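Local coordinates for protein AgaA (Rhizobium radiobacter, PDB 6HLX) that binds the opine agropinic acid as the periplasmic solute-binding protein of an ABC transporter that imports it, at residues F249-A260 / L313-V324; A80-I89 / E135-L144. All coordinates share one frame; numbering follows the deposited sequence.

Contact 1 of 2, residues F249-A260 / L313-V324; sequences FEPFSKPEVRQA and LAKAGYPNGFEV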
loop_
_atom_site.group_PDB
_atom_site.type_symbol
_atom_site.label_atom_id
_atom_site.label_comp_id
_atom_site.label_asym_id
_atom_site.label_seq_id
_atom_site.Cartn_x
_atom_site.Cartn_y
_atom_site.Cartn_z
ATOM N N PHE A 249 20.374 -9.052 -9.829
ATOM C CA PHE A 249 20.550 -8.997 -11.286
ATOM C C PHE A 249 21.736 -8.053 -11.435
ATOM O O PHE A 249 21.625 -6.862 -11.123
ATOM C CB PHE A 249 19.283 -8.483 -12.003
ATOM C CG PHE A 249 19.407 -8.439 -13.512
ATOM C CD1 PHE A 249 19.406 -9.610 -14.264
ATOM C CD2 PHE A 249 19.506 -7.226 -14.182
ATOM C CE1 PHE A 249 19.517 -9.564 -15.661
ATOM C CE2 PHE A 249 19.614 -7.178 -15.576
ATOM C CZ PHE A 249 19.622 -8.346 -16.307
ATOM N N GLU A 250 22.905 -8.607 -11.811
ATOM C CA GLU A 250 24.184 -7.891 -11.820
ATOM C C GLU A 250 24.114 -6.409 -12.315
ATOM O O GLU A 250 24.523 -5.555 -11.529
ATOM C CB GLU A 250 25.279 -8.678 -12.547
ATOM C CG GLU A 250 26.658 -8.077 -12.317
ATOM C CD GLU A 250 27.855 -9.003 -12.432
ATOM O OE1 GLU A 250 27.685 -10.174 -12.843
ATOM O OE2 GLU A 250 28.975 -8.548 -12.104
ATOM N N PRO A 251 23.589 -6.046 -13.512
ATOM C CA PRO A 251 23.539 -4.611 -13.879
ATOM C C PRO A 251 22.820 -3.723 -12.843
ATOM O O PRO A 251 23.249 -2.597 -12.583
ATOM C CB PRO A 251 22.775 -4.626 -15.218
ATOM C CG PRO A 251 23.083 -5.963 -15.797
ATOM C CD PRO A 251 23.086 -6.890 -14.621
ATOM N N PHE A 252 21.775 -4.261 -12.195
ATOM C CA PHE A 252 20.976 -3.512 -11.207
ATOM C C PHE A 252 21.613 -3.409 -9.825
ATOM O O PHE A 252 21.009 -2.837 -8.927
ATOM C CB PHE A 252 19.559 -4.100 -11.116
ATOM C CG PHE A 252 18.753 -3.942 -12.379
ATOM C CD1 PHE A 252 19.061 -2.949 -13.306
ATOM C CD2 PHE A 252 17.633 -4.730 -12.604
ATOM C CE1 PHE A 252 18.318 -2.813 -14.480
ATOM C CE2 PHE A 252 16.871 -4.569 -13.759
ATOM C CZ PHE A 252 17.208 -3.605 -14.680
ATOM N N SER A 253 22.803 -3.996 -9.636
ATOM C CA SER A 253 23.528 -3.861 -8.372
ATOM C C SER A 253 24.334 -2.562 -8.431
ATOM O O SER A 253 24.952 -2.182 -7.437
ATOM C CB SER A 253 24.487 -5.032 -8.180
ATOM O OG SER A 253 25.573 -4.977 -9.089
ATOM N N LYS A 254 24.356 -1.906 -9.615
ATOM C CA LYS A 254 25.162 -0.713 -9.861
ATOM C C LYS A 254 24.386 0.598 -9.818
ATOM O O LYS A 254 23.516 0.802 -10.663
ATOM C CB LYS A 254 25.932 -0.835 -11.193
ATOM C CG LYS A 254 26.857 -2.046 -11.226
ATOM C CD LYS A 254 27.387 -2.340 -12.610
ATOM C CE LYS A 254 28.144 -3.654 -12.670
ATOM N NZ LYS A 254 29.354 -3.659 -11.802
ATOM N N PRO A 255 24.715 1.531 -8.897
ATOM C CA PRO A 255 24.023 2.838 -8.897
ATOM C C PRO A 255 24.043 3.558 -10.258
ATOM O O PRO A 255 23.054 4.210 -10.596
ATOM C CB PRO A 255 24.784 3.631 -7.821
ATOM C CG PRO A 255 25.253 2.562 -6.863
ATOM C CD PRO A 255 25.704 1.459 -7.796
ATOM N N GLU A 256 25.152 3.448 -11.033
ATOM C CA GLU A 256 25.244 4.096 -12.350
ATOM C C GLU A 256 24.219 3.555 -13.353
ATOM O O GLU A 256 23.749 4.310 -14.209
ATOM C CB GLU A 256 26.665 4.003 -12.919
ATOM C CG GLU A 256 27.683 4.848 -12.167
ATOM C CD GLU A 256 29.134 4.636 -12.560
ATOM O OE1 GLU A 256 29.938 5.575 -12.367
ATOM O OE2 GLU A 256 29.473 3.535 -13.055
ATOM N N VAL A 257 23.863 2.255 -13.248
ATOM C CA VAL A 257 22.859 1.645 -14.141
ATOM C C VAL A 257 21.459 2.142 -13.742
ATOM O O VAL A 257 20.642 2.491 -14.611
ATOM C CB VAL A 257 22.940 0.088 -14.180
ATOM C CG1 VAL A 257 21.726 -0.541 -14.879
ATOM C CG2 VAL A 257 24.246 -0.382 -14.835
ATOM N N ARG A 258 21.180 2.166 -12.427
ATOM C CA ARG A 258 19.872 2.611 -11.944
ATOM C C ARG A 258 19.674 4.091 -12.296
ATOM O O ARG A 258 18.619 4.449 -12.818
ATOM C CB ARG A 258 19.721 2.329 -10.438
ATOM C CG ARG A 258 19.950 0.837 -10.116
ATOM C CD ARG A 258 19.583 0.503 -8.683
ATOM N NE ARG A 258 20.483 1.124 -7.709
ATOM C CZ ARG A 258 21.296 0.460 -6.897
ATOM N NH1 ARG A 258 22.017 1.111 -5.997
ATOM N NH2 ARG A 258 21.410 -0.862 -6.993
ATOM N N GLN A 259 20.732 4.919 -12.124
ATOM C CA GLN A 259 20.701 6.340 -12.509
ATOM C C GLN A 259 20.547 6.486 -14.019
ATOM O O GLN A 259 19.783 7.351 -14.447
ATOM C CB GLN A 259 21.956 7.104 -12.036
ATOM C CG GLN A 259 22.023 7.310 -10.520
ATOM C CD GLN A 259 22.669 8.633 -10.134
ATOM O OE1 GLN A 259 23.044 9.443 -10.972
ATOM N NE2 GLN A 259 22.775 8.906 -8.855
ATOM N N ALA A 260 21.247 5.642 -14.842
ATOM C CA ALA A 260 21.094 5.704 -16.312
ATOM C C ALA A 260 19.614 5.567 -16.697
ATOM O O ALA A 260 19.125 6.341 -17.511
ATOM C CB ALA A 260 21.914 4.617 -17.001
ATOM N N LEU A 313 25.898 4.024 -18.602
ATOM C CA LEU A 313 25.929 2.579 -18.881
ATOM C C LEU A 313 27.329 2.163 -19.294
ATOM O O LEU A 313 27.819 1.127 -18.839
ATOM C CB LEU A 313 24.982 2.209 -20.037
ATOM C CG LEU A 313 23.515 2.002 -19.744
ATOM C CD1 LEU A 313 22.863 1.309 -20.920
ATOM C CD2 LEU A 313 23.297 1.173 -18.468
ATOM N N ALA A 314 27.970 2.970 -20.172
ATOM C CA ALA A 314 29.322 2.696 -20.662
ATOM C C ALA A 314 30.312 2.706 -19.501
ATOM O O ALA A 314 31.115 1.782 -19.388
ATOM C CB ALA A 314 29.721 3.713 -21.724
ATOM N N LYS A 315 30.171 3.685 -18.580
ATOM C CA LYS A 315 31.014 3.825 -17.394
ATOM C C LYS A 315 30.843 2.631 -16.450
ATOM O O LYS A 315 31.827 2.181 -15.860
ATOM C CB LYS A 315 30.695 5.145 -16.676
ATOM C CG LYS A 315 31.830 5.711 -15.844
ATOM C CD LYS A 315 31.368 6.966 -15.097
ATOM C CE LYS A 315 32.398 7.492 -14.121
ATOM N NZ LYS A 315 32.481 6.662 -12.889
ATOM N N ALA A 316 29.597 2.101 -16.345
ATOM C CA ALA A 316 29.230 0.950 -15.519
ATOM C C ALA A 316 29.719 -0.397 -16.096
ATOM O O ALA A 316 29.639 -1.415 -15.410
ATOM C CB ALA A 316 27.715 0.914 -15.335
ATOM N N GLY A 317 30.209 -0.392 -17.334
ATOM C CA GLY A 317 30.711 -1.592 -17.996
ATOM C C GLY A 317 29.770 -2.215 -19.011
ATOM O O GLY A 317 29.982 -3.366 -19.409
ATOM N N TYR A 318 28.752 -1.444 -19.476
ATOM C CA TYR A 318 27.749 -1.869 -20.470
ATOM C C TYR A 318 27.763 -0.961 -21.717
ATOM O O TYR A 318 26.778 -0.261 -21.965
ATOM C CB TYR A 318 26.333 -1.975 -19.831
ATOM C CG TYR A 318 26.334 -2.885 -18.626
ATOM C CD1 TYR A 318 26.319 -4.267 -18.774
ATOM C CD2 TYR A 318 26.445 -2.367 -17.337
ATOM C CE1 TYR A 318 26.414 -5.114 -17.674
ATOM C CE2 TYR A 318 26.543 -3.206 -16.227
ATOM C CZ TYR A 318 26.525 -4.579 -16.402
ATOM O OH TYR A 318 26.600 -5.415 -15.318
ATOM N N PRO A 319 28.850 -0.962 -22.538
ATOM C CA PRO A 319 28.882 -0.064 -23.712
ATOM C C PRO A 319 27.877 -0.430 -24.803
ATOM O O PRO A 319 27.554 0.406 -25.649
ATOM C CB PRO A 319 30.329 -0.179 -24.205
ATOM C CG PRO A 319 30.764 -1.528 -23.769
ATOM C CD PRO A 319 30.105 -1.738 -22.430
ATOM N N ASN A 320 27.377 -1.676 -24.760
ATOM C CA ASN A 320 26.405 -2.211 -25.710
ATOM C C ASN A 320 25.080 -2.540 -25.034
ATOM O O ASN A 320 24.247 -3.202 -25.641
ATOM C CB ASN A 320 26.981 -3.454 -26.398
ATOM C CG ASN A 320 28.295 -3.181 -27.090
ATOM O OD1 ASN A 320 29.310 -3.837 -26.830
ATOM N ND2 ASN A 320 28.304 -2.187 -27.967
ATOM N N GLY A 321 24.896 -2.074 -23.797
ATOM C CA GLY A 321 23.683 -2.327 -23.026
ATOM C C GLY A 321 23.607 -3.764 -22.557
ATOM O O GLY A 321 24.643 -4.414 -22.366
ATOM N N PHE A 322 22.378 -4.281 -22.376
ATOM C CA PHE A 322 22.150 -5.652 -21.913
ATOM C C PHE A 322 20.699 -6.034 -22.141
ATOM O O PHE A 322 19.875 -5.160 -22.445
ATOM C CB PHE A 322 22.512 -5.805 -20.404
ATOM C CG PHE A 322 21.840 -4.815 -19.468
ATOM C CD1 PHE A 322 20.572 -5.070 -18.951
ATOM C CD2 PHE A 322 22.481 -3.635 -19.101
ATOM C CE1 PHE A 322 19.946 -4.154 -18.082
ATOM C CE2 PHE A 322 21.858 -2.718 -18.243
ATOM C CZ PHE A 322 20.592 -2.980 -17.742
ATOM N N GLU A 323 20.379 -7.323 -21.943
ATOM C CA GLU A 323 19.006 -7.828 -22.055
ATOM C C GLU A 323 18.437 -7.979 -20.644
ATOM O O GLU A 323 19.155 -8.368 -19.716
ATOM C CB GLU A 323 18.980 -9.181 -22.777
ATOM C CG GLU A 323 19.581 -9.144 -24.176
ATOM C CD GLU A 323 19.557 -10.442 -24.966
ATOM O OE1 GLU A 323 19.728 -10.373 -26.205
ATOM O OE2 GLU A 323 19.373 -11.522 -24.356
ATOM N N VAL A 324 17.134 -7.678 -20.469
ATOM C CA VAL A 324 16.507 -7.762 -19.159
ATOM C C VAL A 324 15.009 -7.988 -19.335
ATOM O O VAL A 324 14.463 -7.653 -20.380
ATOM C CB VAL A 324 16.808 -6.468 -18.327
ATOM C CG1 VAL A 324 16.211 -5.226 -18.978
ATOM C CG2 VAL A 324 16.372 -6.587 -16.866
#

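Contact 2 of 2, residues A80-I89 / E135-L144; sequences ADVKASLERI and ESVIVPAAWL. With EDO (1,2-ethanediol), chain B.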
loop_
_atom_site.group_PDB
_atom_site.type_symbol
_atom_site.label_atom_id
_atom_site.label_comp_id
_atom_site.label_asym_id
_atom_site.label_seq_id
_atom_site.Cartn_x
_atom_site.Cartn_y
_atom_site.Cartn_z
ATOM N N ALA A 80 -4.529 -11.553 24.831
ATOM C CA ALA A 80 -3.954 -12.777 24.246
ATOM C C ALA A 80 -4.167 -12.814 22.721
ATOM O O ALA A 80 -3.320 -13.353 21.995
ATOM C CB ALA A 80 -4.568 -14.004 24.890
ATOM N N ASP A 81 -5.292 -12.243 22.234
ATOM C CA ASP A 81 -5.592 -12.173 20.791
ATOM C C ASP A 81 -4.624 -11.196 20.114
ATOM O O ASP A 81 -4.120 -11.472 19.029
ATOM C CB ASP A 81 -7.060 -11.765 20.549
ATOM C CG ASP A 81 -8.011 -12.693 21.280
ATOM O OD1 ASP A 81 -7.854 -13.938 21.138
ATOM O OD2 ASP A 81 -8.884 -12.183 22.025
ATOM N N VAL A 82 -4.370 -10.049 20.754
ATOM C CA VAL A 82 -3.416 -9.071 20.231
ATOM C C VAL A 82 -2.026 -9.710 20.172
ATOM O O VAL A 82 -1.364 -9.638 19.133
ATOM C CB VAL A 82 -3.404 -7.774 21.066
ATOM C CG1 VAL A 82 -2.313 -6.807 20.566
ATOM C CG2 VAL A 82 -4.785 -7.112 21.055
ATOM N N LYS A 83 -1.610 -10.402 21.254
ATOM C CA LYS A 83 -0.282 -11.021 21.272
ATOM C C LYS A 83 -0.130 -12.088 20.168
ATOM O O LYS A 83 0.867 -12.073 19.439
ATOM C CB LYS A 83 0.012 -11.616 22.660
ATOM C CG LYS A 83 1.397 -12.245 22.785
ATOM C CD LYS A 83 1.791 -12.471 24.243
ATOM C CE LYS A 83 3.158 -13.118 24.334
ATOM N NZ LYS A 83 3.594 -13.246 25.746
ATOM N N ALA A 84 -1.127 -12.982 20.013
ATOM C CA ALA A 84 -1.077 -14.026 18.971
ATOM C C ALA A 84 -1.018 -13.406 17.561
ATOM O O ALA A 84 -0.268 -13.891 16.698
ATOM C CB ALA A 84 -2.292 -14.948 19.093
ATOM N N SER A 85 -1.784 -12.312 17.340
ATOM C CA SER A 85 -1.841 -11.628 16.045
ATOM C C SER A 85 -0.478 -11.012 15.725
ATOM O O SER A 85 0.017 -11.182 14.606
ATOM C CB SER A 85 -2.945 -10.581 16.036
ATOM O OG SER A 85 -4.201 -11.247 16.141
ATOM N N LEU A 86 0.140 -10.335 16.718
ATOM C CA LEU A 86 1.466 -9.734 16.547
ATOM C C LEU A 86 2.538 -10.787 16.355
ATOM O O LEU A 86 3.405 -10.618 15.500
ATOM C CB LEU A 86 1.807 -8.795 17.716
ATOM C CG LEU A 86 0.935 -7.533 17.833
ATOM C CD1 LEU A 86 1.289 -6.742 19.091
ATOM C CD2 LEU A 86 1.035 -6.640 16.581
ATOM N N GLU A 87 2.471 -11.895 17.113
ATOM C CA GLU A 87 3.449 -12.985 16.964
ATOM C C GLU A 87 3.454 -13.589 15.561
ATOM O O GLU A 87 4.526 -13.963 15.061
ATOM C CB GLU A 87 3.263 -14.036 18.038
ATOM C CG GLU A 87 3.916 -13.579 19.329
ATOM C CD GLU A 87 3.723 -14.500 20.515
ATOM O OE1 GLU A 87 4.454 -14.320 21.514
ATOM O OE2 GLU A 87 2.844 -15.390 20.455
ATOM N N ARG A 88 2.279 -13.630 14.899
ATOM C CA ARG A 88 2.188 -14.133 13.514
ATOM C C ARG A 88 2.926 -13.197 12.550
ATOM O O ARG A 88 3.568 -13.653 11.600
ATOM C CB ARG A 88 0.719 -14.321 13.099
ATOM C CG ARG A 88 0.595 -15.046 11.782
ATOM C CD ARG A 88 -0.708 -15.773 11.566
ATOM N NE ARG A 88 -0.616 -16.436 10.273
ATOM C CZ ARG A 88 -1.259 -16.055 9.176
ATOM N NH1 ARG A 88 -2.148 -15.063 9.225
ATOM N NH2 ARG A 88 -1.047 -16.684 8.027
ATOM N N ILE A 89 2.863 -11.891 12.805
ATOM C CA ILE A 89 3.562 -10.909 11.965
ATOM C C ILE A 89 5.077 -11.048 12.153
ATOM O O ILE A 89 5.849 -11.015 11.186
ATOM C CB ILE A 89 3.093 -9.468 12.302
ATOM C CG1 ILE A 89 1.574 -9.309 11.962
ATOM C CG2 ILE A 89 3.965 -8.428 11.526
ATOM C CD1 ILE A 89 0.882 -8.038 12.640
ATOM N N GLU A 135 -2.540 -4.753 7.464
ATOM C CA GLU A 135 -1.942 -6.068 7.755
ATOM C C GLU A 135 -1.656 -6.277 9.257
ATOM O O GLU A 135 -1.232 -7.379 9.646
ATOM C CB GLU A 135 -0.660 -6.290 6.889
ATOM C CG GLU A 135 -0.959 -6.449 5.390
ATOM C CD GLU A 135 -1.600 -5.250 4.698
ATOM O OE1 GLU A 135 -1.152 -4.105 4.941
ATOM O OE2 GLU A 135 -2.567 -5.452 3.924
ATOM N N SER A 136 -1.852 -5.228 10.089
ATOM C CA SER A 136 -1.599 -5.287 11.548
ATOM C C SER A 136 -2.916 -5.468 12.359
ATOM O O SER A 136 -2.936 -5.334 13.587
ATOM C CB SER A 136 -0.855 -4.029 12.021
ATOM O OG SER A 136 0.407 -3.951 11.373
ATOM N N VAL A 137 -4.008 -5.833 11.670
ATOM C CA VAL A 137 -5.314 -6.026 12.318
ATOM C C VAL A 137 -5.260 -7.219 13.255
ATOM O O VAL A 137 -4.406 -8.094 13.083
ATOM C CB VAL A 137 -6.465 -6.134 11.286
ATOM C CG1 VAL A 137 -6.619 -4.807 10.528
ATOM C CG2 VAL A 137 -6.224 -7.288 10.320
ATOM N N ILE A 138 -6.175 -7.251 14.234
ATOM C CA ILE A 138 -6.204 -8.290 15.270
ATOM C C ILE A 138 -7.248 -9.345 14.989
ATOM O O ILE A 138 -8.404 -9.015 14.722
ATOM C CB ILE A 138 -6.437 -7.662 16.692
ATOM C CG1 ILE A 138 -5.468 -6.476 17.012
ATOM C CG2 ILE A 138 -6.395 -8.734 17.813
ATOM C CD1 ILE A 138 -3.955 -6.830 16.835
ATOM N N VAL A 139 -6.853 -10.610 15.114
ATOM C CA VAL A 139 -7.766 -11.745 14.947
ATOM C C VAL A 139 -7.731 -12.585 16.242
ATOM O O VAL A 139 -6.833 -12.382 17.073
ATOM C CB VAL A 139 -7.478 -12.581 13.661
ATOM C CG1 VAL A 139 -7.631 -11.718 12.412
ATOM C CG2 VAL A 139 -6.106 -13.231 13.718
ATOM N N PRO A 140 -8.691 -13.514 16.455
ATOM C CA PRO A 140 -8.688 -14.273 17.709
ATOM C C PRO A 140 -7.567 -15.303 17.771
ATOM O O PRO A 140 -7.320 -16.015 16.793
ATOM C CB PRO A 140 -10.079 -14.944 17.731
ATOM C CG PRO A 140 -10.876 -14.265 16.650
ATOM C CD PRO A 140 -9.863 -13.860 15.622
ATOM N N ALA A 141 -6.921 -15.413 18.953
ATOM C CA ALA A 141 -5.876 -16.410 19.195
ATOM C C ALA A 141 -6.414 -17.846 18.979
ATOM O O ALA A 141 -5.735 -18.671 18.358
ATOM C CB ALA A 141 -5.336 -16.267 20.612
ATOM N N ALA A 142 -7.640 -18.134 19.469
ATOM C CA ALA A 142 -8.259 -19.472 19.345
ATOM C C ALA A 142 -8.583 -19.764 17.878
ATOM O O ALA A 142 -8.517 -20.923 17.447
ATOM C CB ALA A 142 -9.528 -19.543 20.181
ATOM N N TRP A 143 -8.932 -18.703 17.102
ATOM C CA TRP A 143 -9.235 -18.864 15.676
ATOM C C TRP A 143 -7.945 -19.215 14.936
ATOM O O TRP A 143 -7.972 -20.111 14.094
ATOM C CB TRP A 143 -9.879 -17.596 15.088
ATOM C CG TRP A 143 -10.289 -17.741 13.650
ATOM C CD1 TRP A 143 -11.502 -18.150 13.174
ATOM C CD2 TRP A 143 -9.471 -17.485 12.506
ATOM N NE1 TRP A 143 -11.504 -18.114 11.792
ATOM C CE2 TRP A 143 -10.264 -17.715 11.359
ATOM C CE3 TRP A 143 -8.146 -17.034 12.334
ATOM C CZ2 TRP A 143 -9.751 -17.601 10.061
ATOM C CZ3 TRP A 143 -7.634 -16.929 11.046
ATOM C CH2 TRP A 143 -8.438 -17.205 9.926
ATOM N N LEU A 144 -6.819 -18.513 15.246
ATOM C CA LEU A 144 -5.518 -18.780 14.619
ATOM C C LEU A 144 -5.046 -20.205 14.901
ATOM O O LEU A 144 -4.537 -20.853 13.992
ATOM C CB LEU A 144 -4.438 -17.806 15.118
ATOM C CG LEU A 144 -4.410 -16.418 14.490
ATOM C CD1 LEU A 144 -3.428 -15.507 15.233
ATOM C CD2 LEU A 144 -4.058 -16.475 13.005
HETATM C C1 EDO B . 7.585 -11.965 21.212
HETATM O O1 EDO B . 6.536 -12.455 22.040
HETATM C C2 EDO B . 7.695 -12.844 19.938
HETATM O O2 EDO B . 8.711 -12.331 19.084
HETATM O O HOH W 1 -9.014 -16.359 21.288
#

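Contact 1 of 2, residues F249-A260 / L313-V324
Pro251 lies over one face of the Phe322 ring, where the 3-10 turn 250-253 and the start of helix 255-264 pack against the end of helix 306-315 and strand 322-327, the latter a member of the six-stranded mixed sheet. Helix 306-315 ends in a Schellman motif at Gly317, and the chain then turns into strand 322-327. The proline makes a CH-pi contact, CB standing 3.8 Å from the Phe322 centroid and 17° off the ring normal. Phe322 CG sits between its own backbone N and carbonyl carbon (chi1 53°), which lets Phe322 CE1 reach the edge of the Phe249 ring while Phe252 CE1 comes within 4.0 Å of Phe322 CZ. Among the apolar side chains, Val257 divides its methyls: CG1 leans on Phe322 CZ at 3.9 Å, and CG2 sits 3.7 Å from Ala316 CB. One turn on, Ala260 CB meets Leu313 CD2. Tyr318 receives Pro251 CG obliquely and Lys254 CD at its edge, in plane. On strand 322-327, Val324 CG2 touches Phe249 CE2 at 3.5 Å. The one charged link, a salt bridge from Lys315 NZ to the syn lone pair of Glu256 OE1 (2.8 Å), is less certain, resting on one of two glutamate conformers. Phe249 CZ lies 3.4 Å from Glu323 O.

Contact 2 of 2, residues A80-I89 / E135-L144
Ser85 OG is gripped from two directions: it accepts a nearly straight bond from Val139 N (2.9 Å, 167°) and donates to Asp81 O one turn back in its own helix, also at 2.9 Å. The hydroxyl stands anti to the serine's carbonyl carbon (chi1 -66°), leaning back along the helix. Asp81 O takes Ser85 N and Ser85 OG from opposite faces of its plane. The Asp81 carboxylate makes the second link: OD1 accepts from Ala141 N at 2.8 Å (168°), on its anti side and somewhat out of plane. A water donates to OD1 at 2.7 Å and accepts from Ala142 N. The negative charge of Asp81 would probably be favoured by the N-terminal end of helix 141-146, whose N-cap position is held by Pro140. Beside these bonds, Ala84 CB packs on Ala141 CB at 3.6 Å, Arg88 CD on Leu144 CD2 at 3.7 Å, and Val82 CG2 on Ile138 CG2 at 4.0 Å. Arg88 carries its guanidinium on to a salt bridge with Asp16. Helix 79-90 is held between residues 135-144 and the five-stranded antiparallel sheet, where Val82 and Leu86 touch strand 115-120 and Leu86 also touches strand 105-110; Ile89 and Ser136 both meet Leu102 of helix 99-102.

Contact 2 closes before contact 1 opens along the chain, and the two lie well apart: 44 Å between centres, about 25 Å between nearest atoms. They share no helix or sheet. Contact 2 fixes helix 79-90, which packs on the five-stranded antiparallel sheet, to the segment leading into helix 141-146; contact 1 joins the 3-10 turn 250-253 and helix 255-264 to the end of helix 306-315 and to strand 322-327 of the six-stranded mixed sheet. Their lying on different sheets is consistent with the division of family 5 solute-binding proteins into lobes that close on a ligand between them. Their centres lie about 21 Å (contact 2) and 29 Å (contact 1) from the chain's centre. In contact 2 the Glu135 side chain is about 8 Å from agropinic acid.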